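Local atomic coordinates of phosphoserine phosphatase RsbX (Bacillus subtilis, PDB entry 3W42), a protein that dephosphorylates the stressosome protein RsbS as a manganese-binding phosphoserine phosphatase and so restrains sigma-B activity in the general stress response. Residues 101-113 and 122-136. Numbering follows the deposited sequence.
Sequences QFTYCSVGNVRFI and FYPLPISGYLSGKPQ
I113 and Y123 bring their CA atoms within 4.6 Å where the end of 101-113 lies beside the start of 122-136, which runs as an irregular strip past the turn 108-110 that links strands 101-107 and 111-115. G108 N makes a weak hydrogen bond to I127 O, 2.9 Å long but bent to 128°. One water links G108 O and I127 N and, in the conformer given, S106 OG, which also hydrogen-bonds S91; a second joins R111 NE and F112 N to P124 O. P124 O also accepts from R111 NH2 at 3.0 Å, so two donors grip it. R111, bent at chi2 and chi3, lays one guanidinium face on P126, whose CD sits 3.5 Å from R111 CZ.

In this PP2C-type sandwich, 101-107 and 111-115 belong to different sheets, and 122-136 spans the side of the sandwich between them. N109 ND2 hydrogen-bonds D156, a manganese ligand. Between the sheets F102, F112 and F122 cluster. F122 offers its ring edge to F112, with F122 CD2 3.6 Å from F112 CE2 and the ring planes inclined obliquely at 73°; P124 CD lies over one F122 face and H141 stacks on this ring. I113 CG1 presses on the Y123 ring face, 3.3 Å from its centroid. L131 CD2 meets V107 CG2 at 3.7 Å, while V107 CG1 packs against the Y130 backbone.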
ATOM      1  N   GLN A 101       4.024  14.520   8.239  1.00  6.46           N
ATOM      2  CA  GLN A 101       2.574  14.367   8.160  1.00  6.34           C
ATOM      3  C   GLN A 101       2.257  13.323   7.075  1.00  6.30           C
ATOM      4  O   GLN A 101       2.832  13.355   5.999  1.00 10.12           O
ATOM      5  CB  GLN A 101       1.903  15.666   7.833  1.00  9.32           C
ATOM      6  CG  GLN A 101       0.353  15.573   8.005  1.00 10.72           C
ATOM      7  CD  GLN A 101      -0.343  16.902   7.873  1.00 14.63           C
ATOM      8  OE1 GLN A 101      -0.852  17.462   8.895  1.00 18.84           O
ATOM      9  NE2 GLN A 101      -0.439  17.401   6.649  1.00 17.85           N
ATOM     10  N   PHE A 102       1.311  12.436   7.349  1.00  5.46           N
ATOM     11  CA  PHE A 102       0.806  11.571   6.322  1.00  5.86           C
ATOM     12  C   PHE A 102      -0.659  11.745   6.119  1.00  5.40           C
ATOM     13  O   PHE A 102      -1.397  12.147   7.034  1.00  6.32           O
ATOM     14  CB  PHE A 102       1.193  10.092   6.608  1.00  7.54           C
ATOM     15  CG  PHE A 102       0.453   9.426   7.718  1.00  7.67           C
ATOM     16  CD1 PHE A 102      -0.733   8.775   7.513  1.00  9.68           C
ATOM     17  CD2 PHE A 102       0.981   9.462   9.004  1.00 10.40           C
ATOM     18  CE1 PHE A 102      -1.370   8.144   8.485  1.00 12.18           C
ATOM     19  CE2 PHE A 102       0.339   8.786  10.061  1.00 11.71           C
ATOM     20  CZ  PHE A 102      -0.811   8.094   9.736  1.00 12.34           C
ATOM     21  N   THR A 103      -1.113  11.394   4.909  1.00  5.42           N
ATOM     22  CA  THR A 103      -2.510  11.396   4.582  1.00  5.70           C
ATOM     23  C   THR A 103      -2.790  10.014   3.889  1.00  5.05           C
ATOM     24  O   THR A 103      -1.960   9.506   3.127  1.00  5.71           O
ATOM     25  CB  THR A 103      -2.892  12.513   3.684  1.00  6.67           C
ATOM     26  OG1 THR A 103      -2.025  12.619   2.559  1.00  7.52           O
ATOM     27  CG2 THR A 103      -2.964  13.861   4.426  1.00  7.80           C
ATOM     28  N   TYR A 104      -3.941   9.450   4.164  1.00  5.23           N
ATOM     29  CA  TYR A 104      -4.259   8.092   3.757  1.00  4.71           C
ATOM     30  C   TYR A 104      -5.699   7.953   3.423  1.00  5.00           C
ATOM     31  O   TYR A 104      -6.585   8.413   4.175  1.00  6.10           O
ATOM     32  CB  TYR A 104      -3.907   7.115   4.931  1.00  5.79           C
ATOM     33  CG  TYR A 104      -4.197   5.676   4.647  1.00  5.35           C
ATOM     34  CD1 TYR A 104      -3.386   4.966   3.741  1.00  5.23           C
ATOM     35  CD2 TYR A 104      -5.292   5.033   5.200  1.00  6.04           C
ATOM     36  CE1 TYR A 104      -3.652   3.622   3.478  1.00  5.74           C
ATOM     37  CE2 TYR A 104      -5.567   3.687   4.908  1.00  6.04           C
ATOM     38  CZ  TYR A 104      -4.727   3.003   4.044  1.00  5.45           C
ATOM     39  OH  TYR A 104      -4.943   1.689   3.721  1.00  6.33           O
ATOM     40  N   CYS A 105      -6.005   7.271   2.315  1.00  5.09           N
ATOM     41  CA  CYS A 105      -7.368   6.987   1.927  1.00  5.09           C
ATOM     42  C   CYS A 105      -7.379   5.621   1.273  1.00  5.22           C
ATOM     43  O   CYS A 105      -6.508   5.298   0.468  1.00  5.86           O
ATOM     44  CB  CYS A 105      -7.921   8.038   1.024  1.00  6.99           C
ATOM     45  SG  CYS A 105      -9.671   7.945   0.647  1.00  8.62           S
ATOM     46  N   SER A 106      -8.409   4.829   1.569  1.00  5.57           N
ATOM     47  CA  SER A 106      -8.505   3.438   1.144  0.70  5.19           C
ATOM     48  C   SER A 106      -9.943   3.032   0.963  1.00  5.13           C
ATOM     49  O   SER A 106     -10.838   3.504   1.696  1.00  6.03           O
ATOM     50  CB  SER A 106      -7.832   2.612   2.230  0.70  5.82           C
ATOM     51  OG  SER A 106      -7.909   1.231   1.989  0.70  6.52           O
ATOM     52  N   VAL A 107     -10.173   2.086   0.040  1.00  4.68           N
ATOM     53  CA  VAL A 107     -11.433   1.337  -0.017  1.00  5.22           C
ATOM     54  C   VAL A 107     -11.067  -0.133  -0.251  1.00  5.06           C
ATOM     55  O   VAL A 107     -10.351  -0.433  -1.201  1.00  5.65           O
ATOM     56  CB  VAL A 107     -12.376   1.825  -1.117  1.00  6.12           C
ATOM     57  CG1 VAL A 107     -13.622   0.958  -1.198  1.00  7.84           C
ATOM     58  CG2 VAL A 107     -12.757   3.320  -0.874  1.00  7.36           C
ATOM     59  N   GLY A 108     -11.576  -1.006   0.605  1.00  5.18           N
ATOM     60  CA  GLY A 108     -11.350  -2.411   0.439  1.00  5.72           C
ATOM     61  C   GLY A 108     -10.387  -2.987   1.424  1.00  5.43           C
ATOM     62  O   GLY A 108     -10.251  -2.520   2.549  1.00  7.80           O
ATOM     63  N   ASN A 109      -9.750  -4.103   1.036  1.00  5.39           N
ATOM     64  CA  ASN A 109      -9.038  -4.979   1.941  1.00  6.37           C
ATOM     65  C   ASN A 109      -7.536  -4.893   1.823  1.00  5.34           C
ATOM     66  O   ASN A 109      -6.841  -5.767   2.376  1.00  7.87           O
ATOM     67  CB  ASN A 109      -9.549  -6.420   1.800  1.00  6.32           C
ATOM     68  CG  ASN A 109      -9.089  -7.045   0.506  1.00  5.85           C
ATOM     69  OD1 ASN A 109      -8.618  -6.348  -0.409  1.00  6.35           O
ATOM     70  ND2 ASN A 109      -9.236  -8.361   0.447  1.00  6.67           N
ATOM     71  N   VAL A 110      -7.005  -3.851   1.223  1.00  4.76           N
ATOM     72  CA  VAL A 110      -5.595  -3.582   1.284  1.00  5.14           C
ATOM     73  C   VAL A 110      -5.318  -2.849   2.571  1.00  6.48           C
ATOM     74  O   VAL A 110      -5.972  -1.822   2.879  1.00 11.42           O
ATOM     75  CB  VAL A 110      -5.135  -2.721   0.023  1.00  5.15           C
ATOM     76  CG1 VAL A 110      -3.646  -2.423   0.096  1.00  7.98           C
ATOM     77  CG2 VAL A 110      -5.484  -3.443  -1.260  1.00  6.67           C
ATOM     78  N   ARG A 111      -4.462  -3.382   3.415  1.00  4.63           N
ATOM     79  CA  ARG A 111      -4.289  -2.929   4.789  1.00  4.69           C
ATOM     80  C   ARG A 111      -3.071  -2.034   4.947  1.00  3.88           C
ATOM     81  O   ARG A 111      -2.081  -2.193   4.243  1.00  6.10           O
ATOM     82  CB  ARG A 111      -4.161  -4.105   5.705  1.00  5.96           C
ATOM     83  CG  ARG A 111      -5.345  -5.153   5.664  1.00  9.50           C
ATOM     84  CD  ARG A 111      -6.661  -4.543   5.834  1.00 10.24           C
ATOM     85  NE  ARG A 111      -6.856  -3.945   7.139  1.00 10.74           N
ATOM     86  CZ  ARG A 111      -7.240  -4.586   8.251  1.00 10.62           C
ATOM     87  NH1 ARG A 111      -7.615  -5.881   8.163  1.00  9.45           N
ATOM     88  NH2 ARG A 111      -7.330  -3.924   9.404  1.00 11.91           N
ATOM     89  N   PHE A 112      -3.152  -1.123   5.890  1.00  4.73           N
ATOM     90  CA  PHE A 112      -2.087  -0.209   6.230  1.00  4.24           C
ATOM     91  C   PHE A 112      -1.932  -0.203   7.738  1.00  4.11           C
ATOM     92  O   PHE A 112      -2.912  -0.066   8.487  1.00  5.45           O
ATOM     93  CB  PHE A 112      -2.440   1.223   5.758  1.00  5.12           C
ATOM     94  CG  PHE A 112      -1.514   2.317   6.185  1.00  4.71           C
ATOM     95  CD1 PHE A 112      -0.131   2.244   6.071  1.00  4.89           C
ATOM     96  CD2 PHE A 112      -2.030   3.546   6.622  1.00  5.89           C
ATOM     97  CE1 PHE A 112       0.665   3.324   6.387  1.00  5.35           C
ATOM     98  CE2 PHE A 112      -1.252   4.619   6.945  1.00  6.80           C
ATOM     99  CZ  PHE A 112       0.124   4.522   6.840  1.00  6.30           C
ATOM    100  N   ILE A 113      -0.686  -0.373   8.200  1.00  4.02           N
ATOM    101  CA  ILE A 113      -0.350  -0.341   9.603  1.00  5.02           C
ATOM    102  C   ILE A 113       0.878   0.528   9.771  1.00  4.70           C
ATOM    103  O   ILE A 113       1.896   0.259   9.108  1.00  5.28           O
ATOM    104  CB  ILE A 113      -0.044  -1.814  10.170  1.00  6.66           C
ATOM    105  CG1 ILE A 113      -1.209  -2.779   9.890  1.00  7.82           C
ATOM    106  CG2 ILE A 113       0.256  -1.659  11.660  1.00  8.78           C
ATOM    107  CD1 ILE A 113      -1.156  -3.515   8.603  1.00 10.06           C
ATOM    108  N   PHE A 122      -1.259   3.144  14.141  1.00  9.32           N
ATOM    109  CA  PHE A 122      -2.376   3.486  13.279  1.00  8.66           C
ATOM    110  C   PHE A 122      -2.681   2.243  12.478  1.00  7.96           C
ATOM    111  O   PHE A 122      -1.817   1.778  11.724  1.00  8.13           O
ATOM    112  CB  PHE A 122      -2.031   4.647  12.393  1.00  9.88           C
ATOM    113  CG  PHE A 122      -3.180   5.010  11.458  1.00 10.58           C
ATOM    114  CD1 PHE A 122      -4.421   5.323  11.953  1.00 12.59           C
ATOM    115  CD2 PHE A 122      -3.033   4.897  10.078  1.00  9.18           C
ATOM    116  CE1 PHE A 122      -5.520   5.596  11.105  1.00 13.32           C
ATOM    117  CE2 PHE A 122      -4.092   5.262   9.216  1.00  8.65           C
ATOM    118  CZ  PHE A 122      -5.329   5.622   9.729  1.00 12.89           C
ATOM    119  N   TYR A 123      -3.871   1.692  12.618  1.00  7.95           N
ATOM    120  CA  TYR A 123      -4.205   0.390  12.054  1.00  9.33           C
ATOM    121  C   TYR A 123      -5.701   0.411  11.769  1.00  8.19           C
ATOM    122  O   TYR A 123      -6.515  -0.265  12.437  1.00  8.50           O
ATOM    123  CB  TYR A 123      -3.833  -0.760  12.995  1.00 11.28           C
ATOM    124  CG  TYR A 123      -3.825  -2.146  12.344  1.00 13.92           C
ATOM    125  CD1 TYR A 123      -4.321  -2.481  11.087  1.00 18.47           C
ATOM    126  CD2 TYR A 123      -3.208  -3.134  13.069  1.00 17.93           C
ATOM    127  CE1 TYR A 123      -4.209  -3.866  10.635  1.00 17.80           C
ATOM    128  CE2 TYR A 123      -3.109  -4.465  12.661  1.00 20.41           C
ATOM    129  CZ  TYR A 123      -3.628  -4.807  11.417  1.00 21.18           C
ATOM    130  OH  TYR A 123      -3.555  -6.084  10.846  1.00 24.56           O
ATOM    131  N   PRO A 124      -6.104   1.153  10.751  1.00  7.32           N
ATOM    132  CA  PRO A 124      -7.497   1.249  10.445  1.00  7.52           C
ATOM    133  C   PRO A 124      -8.130  -0.079  10.051  1.00  7.16           C
ATOM    134  O   PRO A 124      -7.498  -0.885   9.384  1.00  7.78           O
ATOM    135  CB  PRO A 124      -7.572   2.279   9.300  1.00  9.01           C
ATOM    136  CG  PRO A 124      -6.239   2.198   8.693  1.00  9.06           C
ATOM    137  CD  PRO A 124      -5.293   1.969   9.826  1.00  8.23           C
ATOM    138  N   LEU A 125      -9.393  -0.247  10.359  1.00  6.25           N
ATOM    139  CA  LEU A 125     -10.144  -1.368   9.852  0.50  6.75           C
ATOM    140  C   LEU A 125     -10.343  -1.208   8.375  1.00  6.24           C
ATOM    141  O   LEU A 125     -10.395  -0.101   7.822  1.00  8.26           O
ATOM    142  CB  LEU A 125     -11.518  -1.421  10.495  0.50  7.62           C
ATOM    143  CG  LEU A 125     -11.483  -1.763  11.962  0.50  8.83           C
ATOM    144  CD1 LEU A 125     -12.952  -1.847  12.388  0.50 11.58           C
ATOM    145  CD2 LEU A 125     -10.645  -3.080  12.195  0.50 14.52           C
ATOM    146  N   PRO A 126     -10.492  -2.343   7.653  1.00  7.20           N
ATOM    147  CA  PRO A 126     -10.754  -2.279   6.204  1.00  7.34           C
ATOM    148  C   PRO A 126     -12.106  -1.657   5.936  1.00  7.39           C
ATOM    149  O   PRO A 126     -13.046  -1.916   6.698  1.00  9.28           O
ATOM    150  CB  PRO A 126     -10.641  -3.731   5.761  1.00  8.99           C
ATOM    151  CG  PRO A 126     -11.098  -4.519   6.957  1.00 10.29           C
ATOM    152  CD  PRO A 126     -10.657  -3.720   8.145  1.00  8.65           C
ATOM    153  N   ILE A 127     -12.244  -0.864   4.913  1.00  8.90           N
ATOM    154  CA  ILE A 127     -13.483  -0.286   4.430  0.70  8.60           C
ATOM    155  C   ILE A 127     -14.146  -1.337   3.509  1.00  8.02           C
ATOM    156  O   ILE A 127     -13.512  -1.795   2.556  1.00  7.64           O
ATOM    157  CB  ILE A 127     -13.177   1.064   3.716  0.70  9.67           C
ATOM    158  CG1 ILE A 127     -12.554   2.090   4.696  0.70 13.58           C
ATOM    159  CG2 ILE A 127     -14.385   1.542   2.986  0.70 11.66           C
ATOM    160  CD1 ILE A 127     -13.537   2.690   5.688  0.70 15.59           C
ATOM    161  N   SER A 128     -15.393  -1.665   3.720  1.00  8.74           N
ATOM    162  CA  SER A 128     -16.078  -2.654   2.898  1.00  8.38           C
ATOM    163  C   SER A 128     -16.210  -2.209   1.499  1.00  7.04           C
ATOM    164  O   SER A 128     -16.236  -1.041   1.154  1.00  7.57           O
ATOM    165  CB  SER A 128     -17.455  -2.999   3.517  1.00 10.69           C
ATOM    166  OG  SER A 128     -18.270  -1.825   3.582  1.00 11.55           O
ATOM    167  N   GLY A 129     -16.335  -3.221   0.641  1.00  8.73           N
ATOM    168  CA  GLY A 129     -16.544  -3.002  -0.773  1.00  8.87           C
ATOM    169  C   GLY A 129     -15.221  -2.841  -1.538  1.00  7.63           C
ATOM    170  O   GLY A 129     -14.212  -3.381  -1.201  1.00  8.16           O
ATOM    171  N   TYR A 130     -15.323  -2.124  -2.639  1.00  7.64           N
ATOM    172  CA  TYR A 130     -14.206  -1.945  -3.545  1.00  6.57           C
ATOM    173  C   TYR A 130     -14.455  -0.738  -4.407  1.00  6.41           C
ATOM    174  O   TYR A 130     -15.584  -0.210  -4.436  1.00  8.39           O
ATOM    175  CB  TYR A 130     -13.953  -3.232  -4.424  1.00  6.98           C
ATOM    176  CG  TYR A 130     -15.043  -3.600  -5.354  1.00  7.65           C
ATOM    177  CD1 TYR A 130     -16.119  -4.371  -4.903  1.00  8.68           C
ATOM    178  CD2 TYR A 130     -14.997  -3.242  -6.694  1.00  7.83           C
ATOM    179  CE1 TYR A 130     -17.132  -4.725  -5.824  1.00 10.08           C
ATOM    180  CE2 TYR A 130     -15.988  -3.597  -7.557  1.00  9.25           C
ATOM    181  CZ  TYR A 130     -17.065  -4.316  -7.134  1.00 10.50           C
ATOM    182  OH  TYR A 130     -18.086  -4.676  -7.999  1.00 12.69           O
ATOM    183  N   LEU A 131     -13.468  -0.282  -5.125  1.00  6.51           N
ATOM    184  CA  LEU A 131     -13.643   0.772  -6.089  1.00  6.93           C
ATOM    185  C   LEU A 131     -14.247   0.159  -7.330  1.00  6.55           C
ATOM    186  O   LEU A 131     -13.621  -0.599  -8.062  1.00  7.06           O
ATOM    187  CB  LEU A 131     -12.321   1.439  -6.434  1.00  6.64           C
ATOM    188  CG  LEU A 131     -11.581   2.103  -5.279  1.00  6.86           C
ATOM    189  CD1 LEU A 131     -10.255   2.655  -5.705  1.00  8.92           C
ATOM    190  CD2 LEU A 131     -12.390   3.213  -4.594  1.00  7.99           C
ATOM    191  N   SER A 132     -15.521   0.532  -7.610  1.00  8.29           N
ATOM    192  CA  SER A 132     -16.306  -0.050  -8.668  1.00  8.45           C
ATOM    193  C   SER A 132     -16.707   0.928  -9.766  1.00  9.15           C
ATOM    194  O   SER A 132     -17.251   0.524 -10.765  1.00 10.89           O
ATOM    195  CB  SER A 132     -17.594  -0.643  -8.056  1.00 11.15           C
ATOM    196  OG  SER A 132     -18.431   0.442  -7.637  1.00 13.68           O
ATOM    197  N   GLY A 133     -16.538   2.226  -9.520  1.00  9.73           N
ATOM    198  CA  GLY A 133     -17.085   3.243 -10.421  1.00 11.45           C
ATOM    199  C   GLY A 133     -18.388   3.823  -9.935  1.00 14.45           C
ATOM    200  O   GLY A 133     -18.845   4.767 -10.463  1.00 18.14           O
ATOM    201  N   LYS A 134     -19.015   3.199  -8.973  1.00 15.96           N
ATOM    202  CA  LYS A 134     -20.200   3.776  -8.326  1.00 17.04           C
ATOM    203  C   LYS A 134     -19.854   4.685  -7.180  1.00 16.98           C
ATOM    204  O   LYS A 134     -18.751   4.687  -6.714  1.00 16.56           O
ATOM    205  CB  LYS A 134     -21.014   2.658  -7.782  1.00 17.58           C
ATOM    206  CG  LYS A 134     -21.483   1.654  -8.808  1.00 24.01           C
ATOM    207  CD  LYS A 134     -22.843   1.045  -8.476  1.00 32.64           C
ATOM    208  CE  LYS A 134     -24.013   2.069  -8.237  1.00 35.77           C
ATOM    209  NZ  LYS A 134     -24.966   1.689  -7.116  1.00 35.44           N
ATOM    210  N   PRO A 135     -20.805   5.480  -6.674  1.00 19.01           N
ATOM    211  CA  PRO A 135     -20.362   6.545  -5.711  1.00 19.36           C
ATOM    212  C   PRO A 135     -19.771   6.087  -4.346  1.00 18.25           C
ATOM    213  O   PRO A 135     -20.196   5.043  -3.873  1.00 21.68           O
ATOM    214  CB  PRO A 135     -21.628   7.443  -5.538  1.00 21.72           C
ATOM    215  CG  PRO A 135     -22.563   6.987  -6.586  1.00 22.13           C
ATOM    216  CD  PRO A 135     -22.166   5.703  -7.176  1.00 19.91           C
ATOM    217  N   GLN A 136     -18.843   6.824  -3.788  1.00 18.79           N
ATOM    218  CA  GLN A 136     -18.149   6.461  -2.557  1.00 18.33           C
ATOM    219  C   GLN A 136     -18.220   7.584  -1.651  1.00 18.26           C
ATOM    220  O   GLN A 136     -18.070   8.723  -2.082  1.00 22.47           O
ATOM    221  CB  GLN A 136     -16.633   6.226  -2.751  1.00 18.57           C
ATOM    222  CG  GLN A 136     -16.364   4.934  -3.441  1.00 21.76           C
ATOM    223  CD  GLN A 136     -16.501   3.612  -2.604  1.00 18.57           C
ATOM    224  OE1 GLN A 136     -16.517   2.565  -3.147  1.00 20.19           O
ATOM    225  NE2 GLN A 136     -16.506   3.706  -1.274  1.00 19.91           N
TER
HETATM  226  O   HOH W   1      -9.976   0.182   3.343  1.00 12.86           O
HETATM  227  O   HOH W   2      -5.926  -1.193   7.116  1.00 11.20           O